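Local coordinates for NAD-dependent epimerase/dehydratase (Methylobacillus flagellatus KT, PDB 3GPI), which is of unknown function but, as a member of the NAD-dependent epimerase/dehydratase family, probably binds a nicotinamide adenine dinucleotide cofactor in its Rossmann-type domain, at residues 62-67 / 97-102; 104-109 / 149-154; 216-221 / 264-269. All blocks are in the same frame, centred on the assembly; numbering follows the deposited sequence. Where two conformers were deposited one is given.

Interaction 1 of 3, residues 62-67 / 97-102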
loop_
_atom_site.group_PDB
_atom_site.type_symbol
_atom_site.label_atom_id
_atom_site.label_comp_id
_atom_site.label_asym_id
_atom_site.label_seq_id
_atom_site.Cartn_x
_atom_site.Cartn_y
_atom_site.Cartn_z
ATOM N N LEU A 62 -5.292 -19.387 14.846
ATOM C CA LEU A 62 -3.987 -18.743 14.756
ATOM C C LEU A 62 -3.729 -17.777 15.903
ATOM O O LEU A 62 -2.590 -17.388 16.165
ATOM C CB LEU A 62 -3.860 -17.966 13.441
ATOM C CG LEU A 62 -3.922 -18.816 12.175
ATOM C CD1 LEU A 62 -4.098 -17.884 10.959
ATOM C CD2 LEU A 62 -2.671 -19.660 12.066
ATOM N N ARG A 63 -4.785 -17.378 16.580
ATOM C CA ARG A 63 -4.703 -16.440 17.696
ATOM C C ARG A 63 -3.757 -15.251 17.446
ATOM O O ARG A 63 -2.865 -14.983 18.237
ATOM C CB ARG A 63 -4.314 -17.200 18.983
ATOM C CG ARG A 63 -5.408 -18.196 19.359
ATOM C CD ARG A 63 -5.272 -18.762 20.776
ATOM N NE ARG A 63 -5.305 -17.672 21.756
ATOM C CZ ARG A 63 -6.372 -16.941 22.049
ATOM N NH1 ARG A 63 -6.247 -15.928 22.894
ATOM N NH2 ARG A 63 -7.571 -17.222 21.569
ATOM N N PRO A 64 -3.982 -14.518 16.349
ATOM C CA PRO A 64 -3.061 -13.399 16.121
ATOM C C PRO A 64 -3.297 -12.267 17.136
ATOM O O PRO A 64 -4.436 -12.035 17.560
ATOM C CB PRO A 64 -3.471 -12.916 14.720
ATOM C CG PRO A 64 -4.958 -13.235 14.657
ATOM C CD PRO A 64 -4.995 -14.621 15.272
ATOM N N GLU A 65 -2.232 -11.551 17.493
ATOM C CA GLU A 65 -2.374 -10.290 18.207
ATOM C C GLU A 65 -2.529 -9.137 17.227
ATOM O O GLU A 65 -3.059 -8.095 17.602
ATOM C CB GLU A 65 -1.143 -10.048 19.064
ATOM C CG GLU A 65 -1.236 -10.783 20.414
ATOM C CD GLU A 65 -0.462 -12.087 20.508
ATOM O OE1 GLU A 65 0.551 -12.301 19.789
ATOM O OE2 GLU A 65 -0.849 -12.898 21.388
ATOM N N ILE A 66 -2.046 -9.310 15.990
ATOM C CA ILE A 66 -2.098 -8.245 15.006
ATOM C C ILE A 66 -2.696 -8.779 13.707
ATOM O O ILE A 66 -2.303 -9.859 13.231
ATOM C CB ILE A 66 -0.685 -7.676 14.707
ATOM C CG1 ILE A 66 0.015 -7.178 15.962
ATOM C CG2 ILE A 66 -0.712 -6.596 13.613
ATOM C CD1 ILE A 66 -0.527 -5.906 16.552
ATOM N N LEU A 67 -3.685 -8.053 13.160
ATOM C CA LEU A 67 -4.163 -8.307 11.804
ATOM C C LEU A 67 -3.653 -7.232 10.872
ATOM O O LEU A 67 -3.827 -6.058 11.182
ATOM C CB LEU A 67 -5.684 -8.304 11.786
ATOM C CG LEU A 67 -6.344 -8.370 10.400
ATOM C CD1 LEU A 67 -6.038 -9.669 9.664
ATOM C CD2 LEU A 67 -7.863 -8.181 10.567
ATOM N N GLU A 97 -13.246 -13.356 16.225
ATOM C CA GLU A 97 -13.813 -13.307 17.549
ATOM C C GLU A 97 -13.276 -14.494 18.344
ATOM O O GLU A 97 -13.508 -15.701 18.045
ATOM C CB GLU A 97 -15.348 -13.259 17.540
ATOM C CG GLU A 97 -15.959 -12.963 18.907
ATOM C CD GLU A 97 -17.361 -12.372 18.832
ATOM O OE1 GLU A 97 -17.850 -11.845 19.852
ATOM O OE2 GLU A 97 -17.966 -12.431 17.748
ATOM N N GLY A 98 -12.564 -14.126 19.386
ATOM C CA GLY A 98 -11.885 -15.072 20.262
ATOM C C GLY A 98 -10.373 -14.899 20.232
ATOM O O GLY A 98 -9.699 -15.336 21.160
ATOM N N ALA A 99 -9.828 -14.339 19.148
ATOM C CA ALA A 99 -8.381 -14.103 19.070
ATOM C C ALA A 99 -8.018 -12.954 20.003
ATOM O O ALA A 99 -8.840 -12.075 20.277
ATOM C CB ALA A 99 -7.986 -13.724 17.629
ATOM N N PRO A 100 -6.771 -12.913 20.470
ATOM C CA PRO A 100 -6.264 -11.897 21.376
ATOM C C PRO A 100 -5.829 -10.677 20.563
ATOM O O PRO A 100 -4.715 -10.186 20.703
ATOM C CB PRO A 100 -5.087 -12.605 22.020
ATOM C CG PRO A 100 -4.541 -13.438 20.911
ATOM C CD PRO A 100 -5.776 -13.941 20.171
ATOM N N LEU A 101 -6.736 -10.205 19.723
ATOM C CA LEU A 101 -6.406 -9.158 18.770
ATOM C C LEU A 101 -6.188 -7.810 19.459
ATOM O O LEU A 101 -7.063 -7.315 20.182
ATOM C CB LEU A 101 -7.550 -9.090 17.750
ATOM C CG LEU A 101 -7.362 -8.215 16.510
ATOM C CD1 LEU A 101 -6.203 -8.782 15.723
ATOM C CD2 LEU A 101 -8.646 -8.255 15.659
ATOM N N GLN A 102 -5.016 -7.223 19.234
ATOM C CA GLN A 102 -4.640 -5.951 19.858
ATOM C C GLN A 102 -4.638 -4.786 18.875
ATOM O O GLN A 102 -4.731 -3.633 19.284
ATOM C CB GLN A 102 -3.247 -6.062 20.468
ATOM C CG GLN A 102 -3.186 -7.021 21.657
ATOM C CD GLN A 102 -1.762 -7.289 22.102
ATOM O OE1 GLN A 102 -0.832 -7.339 21.280
ATOM N NE2 GLN A 102 -1.586 -7.514 23.403
#

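Interaction 2 of 3, residues 104-109 / 149-154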
loop_
_atom_site.group_PDB
_atom_site.type_symbol
_atom_site.label_atom_id
_atom_site.label_comp_id
_atom_site.label_asym_id
_atom_site.label_seq_id
_atom_site.Cartn_x
_atom_site.Cartn_y
_atom_site.Cartn_z
ATOM N N VAL A 104 -5.417 -3.655 14.472
ATOM C CA VAL A 104 -5.644 -3.910 13.056
ATOM C C VAL A 104 -4.941 -2.848 12.214
ATOM O O VAL A 104 -5.170 -1.664 12.401
ATOM C CB VAL A 104 -7.123 -3.876 12.721
ATOM C CG1 VAL A 104 -7.319 -4.102 11.226
ATOM C CG2 VAL A 104 -7.868 -4.918 13.515
ATOM N N PHE A 105 -4.061 -3.258 11.303
ATOM C CA PHE A 105 -3.493 -2.356 10.296
ATOM C C PHE A 105 -4.238 -2.586 9.002
ATOM O O PHE A 105 -4.272 -3.725 8.491
ATOM C CB PHE A 105 -1.992 -2.602 10.105
ATOM C CG PHE A 105 -1.162 -2.253 11.298
ATOM C CD1 PHE A 105 -0.746 -0.945 11.488
ATOM C CD2 PHE A 105 -0.835 -3.202 12.278
ATOM C CE1 PHE A 105 0.020 -0.599 12.576
ATOM C CE2 PHE A 105 -0.060 -2.843 13.386
ATOM C CZ PHE A 105 0.362 -1.554 13.542
ATOM N N PHE A 106 -4.867 -1.529 8.466
ATOM C CA PHE A 106 -5.677 -1.699 7.285
ATOM C C PHE A 106 -5.047 -0.920 6.147
ATOM O O PHE A 106 -4.854 0.309 6.279
ATOM C CB PHE A 106 -7.091 -1.193 7.594
ATOM C CG PHE A 106 -8.017 -1.201 6.417
ATOM C CD1 PHE A 106 -8.643 -2.371 6.007
ATOM C CD2 PHE A 106 -8.266 -0.028 5.718
ATOM C CE1 PHE A 106 -9.501 -2.387 4.883
ATOM C CE2 PHE A 106 -9.122 -0.021 4.608
ATOM C CZ PHE A 106 -9.732 -1.190 4.187
ATOM N N VAL A 107 -4.767 -1.603 5.036
ATOM C CA VAL A 107 -4.152 -0.954 3.882
ATOM C C VAL A 107 -5.256 -0.405 3.010
ATOM O O VAL A 107 -6.011 -1.125 2.371
ATOM C CB VAL A 107 -3.232 -1.891 3.084
ATOM C CG1 VAL A 107 -2.606 -1.166 1.901
ATOM C CG2 VAL A 107 -2.141 -2.500 3.992
ATOM N N SER A 108 -5.314 0.905 2.993
ATOM C CA SER A 108 -6.286 1.636 2.177
ATOM C C SER A 108 -5.541 2.278 1.018
ATOM O O SER A 108 -4.406 1.899 0.696
ATOM C CB SER A 108 -6.916 2.665 3.081
ATOM O OG SER A 108 -7.942 3.426 2.425
ATOM N N SER A 109 -6.165 3.267 0.379
ATOM C CA SER A 109 -5.613 3.916 -0.796
ATOM C C SER A 109 -5.806 5.416 -0.746
ATOM O O SER A 109 -6.867 5.878 -0.324
ATOM C CB SER A 109 -6.398 3.418 -2.023
ATOM O OG SER A 109 -6.001 4.133 -3.194
ATOM N N SER A 149 -6.735 0.481 15.866
ATOM C CA SER A 149 -6.418 0.305 14.443
ATOM C C SER A 149 -5.681 1.486 13.881
ATOM O O SER A 149 -5.725 2.570 14.405
ATOM C CB SER A 149 -7.708 0.085 13.654
ATOM O OG SER A 149 -8.557 1.204 13.724
ATOM N N THR A 150 -5.031 1.236 12.752
ATOM C CA THR A 150 -4.316 2.228 11.983
ATOM C C THR A 150 -4.647 1.961 10.535
ATOM O O THR A 150 -4.393 0.878 10.016
ATOM C CB THR A 150 -2.824 2.092 12.173
ATOM O OG1 THR A 150 -2.515 2.344 13.548
ATOM C CG2 THR A 150 -2.077 3.118 11.276
ATOM N N ILE A 151 -5.222 2.972 9.899
ATOM C CA ILE A 151 -5.493 2.943 8.468
ATOM C C ILE A 151 -4.271 3.547 7.773
ATOM O O ILE A 151 -3.747 4.594 8.147
ATOM C CB ILE A 151 -6.717 3.807 8.183
ATOM C CG1 ILE A 151 -7.970 3.146 8.760
ATOM C CG2 ILE A 151 -6.877 4.056 6.680
ATOM C CD1 ILE A 151 -9.096 4.139 8.887
ATOM N N LEU A 152 -3.817 2.814 6.754
ATOM C CA LEU A 152 -2.641 3.219 5.983
ATOM C C LEU A 152 -3.102 3.505 4.557
ATOM O O LEU A 152 -3.347 2.556 3.782
ATOM C CB LEU A 152 -1.628 2.068 5.986
ATOM C CG LEU A 152 -1.184 1.705 7.409
ATOM C CD1 LEU A 152 -0.432 0.385 7.369
ATOM C CD2 LEU A 152 -0.370 2.801 8.052
ATOM N N ARG A 153 -3.240 4.794 4.205
ATOM C CA ARG A 153 -3.659 5.109 2.826
ATOM C C ARG A 153 -2.424 5.168 1.938
ATOM O O ARG A 153 -1.650 6.121 2.022
ATOM C CB ARG A 153 -4.383 6.456 2.808
ATOM C CG ARG A 153 -5.773 6.346 3.421
ATOM C CD ARG A 153 -6.502 7.691 3.439
ATOM N NE ARG A 153 -7.782 7.555 4.131
ATOM C CZ ARG A 153 -8.433 8.579 4.698
ATOM N NH1 ARG A 153 -7.945 9.802 4.653
ATOM N NH2 ARG A 153 -9.562 8.327 5.332
ATOM N N PHE A 154 -2.196 4.071 1.198
ATOM C CA PHE A 154 -1.011 3.973 0.346
ATOM C C PHE A 154 -1.255 4.746 -0.956
ATOM O O PHE A 154 -2.360 4.671 -1.525
ATOM C CB PHE A 154 -0.787 2.512 -0.046
ATOM C CG PHE A 154 0.041 1.701 0.920
ATOM C CD1 PHE A 154 1.072 0.916 0.425
ATOM C CD2 PHE A 154 -0.211 1.699 2.273
ATOM C CE1 PHE A 154 1.857 0.137 1.299
ATOM C CE2 PHE A 154 0.596 0.958 3.152
ATOM C CZ PHE A 154 1.610 0.161 2.680
#

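Interaction 3 of 3, residues 216-221 / 264-269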
loop_
_atom_site.group_PDB
_atom_site.type_symbol
_atom_site.label_atom_id
_atom_site.label_comp_id
_atom_site.label_asym_id
_atom_site.label_seq_id
_atom_site.Cartn_x
_atom_site.Cartn_y
_atom_site.Cartn_z
ATOM N N GLN A 216 8.398 12.928 -2.735
ATOM C CA GLN A 216 8.397 13.780 -3.941
ATOM C C GLN A 216 7.328 13.409 -4.942
ATOM O O GLN A 216 7.600 12.673 -5.875
ATOM C CB GLN A 216 9.768 13.756 -4.634
ATOM C CG GLN A 216 10.899 14.436 -3.812
ATOM C CD GLN A 216 12.152 14.691 -4.626
ATOM O OE1 GLN A 216 12.094 15.187 -5.736
ATOM N NE2 GLN A 216 13.324 14.344 -4.066
ATOM N N PRO A 217 6.129 13.957 -4.793
ATOM C CA PRO A 217 5.168 13.855 -5.888
ATOM C C PRO A 217 5.741 14.603 -7.097
ATOM O O PRO A 217 6.474 15.572 -6.964
ATOM C CB PRO A 217 3.924 14.576 -5.353
ATOM C CG PRO A 217 4.260 15.125 -4.014
ATOM C CD PRO A 217 5.676 14.823 -3.690
ATOM N N LEU A 218 5.365 14.167 -8.287
ATOM C CA LEU A 218 5.781 14.925 -9.469
ATOM C C LEU A 218 4.773 14.733 -10.571
ATOM O O LEU A 218 4.021 13.757 -10.588
ATOM C CB LEU A 218 7.226 14.604 -9.965
ATOM C CG LEU A 218 7.443 13.261 -10.677
ATOM C CD1 LEU A 218 8.942 13.143 -11.136
ATOM C CD2 LEU A 218 7.128 12.094 -9.760
ATOM N N PRO A 219 4.754 15.675 -11.511
ATOM C CA PRO A 219 3.866 15.516 -12.648
ATOM C C PRO A 219 4.287 14.299 -13.470
ATOM O O PRO A 219 5.498 14.037 -13.611
ATOM C CB PRO A 219 4.120 16.801 -13.462
ATOM C CG PRO A 219 4.607 17.803 -12.466
ATOM C CD PRO A 219 5.483 16.947 -11.551
ATOM N N VAL A 220 3.313 13.590 -14.020
ATOM C CA VAL A 220 3.582 12.308 -14.680
ATOM C C VAL A 220 4.587 12.479 -15.845
ATOM O O VAL A 220 5.421 11.628 -16.080
ATOM C CB VAL A 220 2.272 11.582 -15.107
ATOM C CG1 VAL A 220 1.536 12.329 -16.248
ATOM C CG2 VAL A 220 2.519 10.136 -15.451
ATOM N N HIS A 221 4.512 13.594 -16.561
ATOM C CA HIS A 221 5.456 13.793 -17.652
ATOM C C HIS A 221 6.876 13.979 -17.191
ATOM O O HIS A 221 7.792 13.593 -17.890
ATOM C CB HIS A 221 5.020 14.968 -18.575
ATOM C CG HIS A 221 3.963 14.575 -19.560
ATOM N ND1 HIS A 221 4.247 14.384 -20.895
ATOM C CD2 HIS A 221 2.638 14.307 -19.403
ATOM C CE1 HIS A 221 3.137 14.019 -21.517
ATOM N NE2 HIS A 221 2.150 13.968 -20.642
ATOM N N PRO A 264 13.591 7.358 -0.661
ATOM C CA PRO A 264 12.905 8.616 -0.299
ATOM C C PRO A 264 12.145 9.232 -1.472
ATOM O O PRO A 264 11.208 9.972 -1.251
ATOM C CB PRO A 264 14.035 9.515 0.225
ATOM C CG PRO A 264 15.182 8.617 0.512
ATOM C CD PRO A 264 15.035 7.386 -0.335
ATOM N N ASP A 265 12.560 8.944 -2.706
ATOM C CA ASP A 265 11.934 9.563 -3.869
ATOM C C ASP A 265 12.147 8.650 -5.074
ATOM O O ASP A 265 12.863 7.632 -4.994
ATOM C CB ASP A 265 12.521 10.956 -4.094
ATOM C CG ASP A 265 14.017 10.922 -4.129
ATOM O OD1 ASP A 265 14.551 10.215 -4.983
ATOM O OD2 ASP A 265 14.654 11.517 -3.232
ATOM N N TYR A 266 11.546 9.018 -6.204
ATOM C CA TYR A 266 11.554 8.207 -7.410
ATOM C C TYR A 266 12.972 7.995 -7.970
ATOM O O TYR A 266 13.226 6.988 -8.621
ATOM C CB TYR A 266 10.641 8.876 -8.466
ATOM C CG TYR A 266 11.253 10.154 -9.029
ATOM C CD1 TYR A 266 11.916 10.127 -10.251
ATOM C CD2 TYR A 266 11.139 11.377 -8.349
ATOM C CE1 TYR A 266 12.473 11.275 -10.799
ATOM C CE2 TYR A 266 11.714 12.548 -8.877
ATOM C CZ TYR A 266 12.346 12.481 -10.116
ATOM O OH TYR A 266 12.891 13.630 -10.654
ATOM N N VAL A 267 13.854 8.949 -7.724
ATOM C CA VAL A 267 15.255 8.836 -8.213
ATOM C C VAL A 267 15.929 7.602 -7.607
ATOM O O VAL A 267 16.534 6.792 -8.330
ATOM C CB VAL A 267 16.055 10.099 -7.902
ATOM C CG1 VAL A 267 17.543 9.950 -8.237
ATOM C CG2 VAL A 267 15.484 11.290 -8.710
ATOM N N SER A 268 15.759 7.423 -6.294
ATOM C CA SER A 268 16.285 6.263 -5.577
ATOM C C SER A 268 15.596 4.958 -5.979
ATOM O O SER A 268 16.232 3.937 -6.294
ATOM C CB SER A 268 16.113 6.498 -4.072
ATOM O OG SER A 268 16.887 7.619 -3.703
ATOM N N GLY A 269 14.262 4.959 -5.933
ATOM C CA GLY A 269 13.507 3.771 -6.197
ATOM C C GLY A 269 13.619 3.297 -7.635
ATOM O O GLY A 269 13.901 2.114 -7.885
HETATM O O HOH W 1 8.917 10.267 -5.930
#

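Interaction 1 of 3, residues 62-67 / 97-102
Pro100 lies between the side chains of Arg63 and Glu65, and these three residues bury the most surface here. The Arg63 chain bends at chi3 (59°), which lays its guanidinium crosswise over the proline ring, with Pro100 CD against one face, 3.4 Å from Arg63 NH1. At the edge of the same group, Arg63 NH2 donates to Gly98 O over 2.9 Å, approaching from above the carbonyl plane rather than along a lone pair. Pro100 is the centre of an inverse gamma turn, whose Leu101 N to Ala99 O bond is weak. This turns Pro100 O toward Glu65 CA, a CA-H...O contact of 3.4 Å. One residue on, Gln102 N donates to Glu65 O at 2.7 Å, nearly straight (167°) and on a lone pair in the carbonyl plane. The Glu65 and Gln102 side chains then run side by side, Glu65 CB 3.5 Å from Gln102 OE1, while Glu65 OE1 takes its hydrogen bond from Lys5 N. Pro64 O is buried without a partner in the model. The loop after helix 86-95 thus runs beside the residues leading into strand 66-69; it is the return leg of a beta-alpha-beta crossover, from strand 66-69 through the helix to strand 103-109, in a Rossmann-type sheet.

Interaction 2 of 3, residues 104-109 / 149-154
Two neighbouring parallel strands pair here in the buried middle of the Rossmann-type sheet, 104-109 beside 149-154, the axes of these two segments 34° apart. Five backbone hydrogen bonds zip them together, from Thr150 N to Val104 O (2.9 Å) at one end to Phe154 N to Ser108 O (3.1 Å) at the other. The approach to the acceptors changes along the ladder: Thr150 N and Leu152 N point almost straight down the C=O axes of Val104 and Phe106, whereas Ser108 N and Phe154 N reach their acceptors from above the carbonyl plane. On the face carrying Phe105, Val107, Thr150, Leu152 and Phe154, Val107 CG1 sits over the Phe154 ring, 4.0 Å from its centroid, a CH-pi contact. Val107 has CG1 anti to its backbone N (chi1 -179°), which puts that methyl there. Phe105 runs alongside Thr150, CD1 3.7 Å from Thr150 CB. The other face is more polar toward its C-terminal end: Ser108 OG packs on Arg153 CG at 3.8 Å, and Glu141 of helix 132-143 bonds to Ser108 OG and forms a salt bridge with Arg153. That helix also meets Phe106 and Ile151, while helix 187-201 packs on Phe105 and Leu152; strands 66-69 and 209-212 flank the pair.

Interaction 3 of 3, residues 216-221 / 264-269
Asp265 O is gripped by two backbone N-H groups of the helix it precedes, Gly269 N at 3.2 Å and, weakly, Ser268 N. The carboxylate of the same residue turns back over the helix start. With Asp265 CG in the crowded position between backbone N and carbonyl carbon (chi1 52°), OD1 also receives two bonds, both weak: one from Val267 N at 3.1 Å and a straighter one from Ser268 N. The negative charge therefore sits at the positive end of the helix dipole, which would tend to keep the acid ionised. The other oxygen, Asp265 OD2, is directed toward Gln216, whose NE2 lies 3.2 Å away. The two side chains run side by side, pointing the same way, with their amide and carboxylate planes well turned from each other. Backbone to backbone, a single water bridges the segments: it donates to Gln216 O over 2.7 Å and accepts a weak bond from Tyr266 N. The same water lies in the plane of the Tyr266 ring, at its edge.

The apolar half of the contact is Leu218 on Tyr266. Leu218 CD1 stands 3.7 Å from the ring centroid, 18° off the normal, a CH-pi contact over the face. Leu218 and Tyr266 both place CG in the crowded position, and the two side chains cross at about a right angle. Val267 CG2 covers the opposite face, 3.6 Å above the plane, so the phenol is sandwiched between two aliphatic branches. Trp226 of helix 220-230 meets this ring edge-to-face, and Leu223 touches both Tyr266 and Leu218. What results is an aspartate N-cap on helix 266-277, with the first residue of that helix, Tyr266, docked against the strand 218-219 that leads into helix 220-230.

Read from the N terminus, the three contacts come in series: none nests in or crosses another. Interaction 1 closes the crossover through helix 86-95, bringing the chain back beside strand 66-69. Strand 103-109 follows directly, and interaction 2 closes the next excursion, by way of helix 132-143, onto strand 149-158. These two touch: Leu67 O and Phe105 N lie 2.8 Å apart, a probable hydrogen bond that joins neighbouring strands of the sheet. Interaction 3 closes the last loop, between 216-221 and 264-269, tying the C-terminal helix to strand 218-219. Its centre lies about 38 Å from that of interaction 1, across the chain's centre, yet both reach the same sheet.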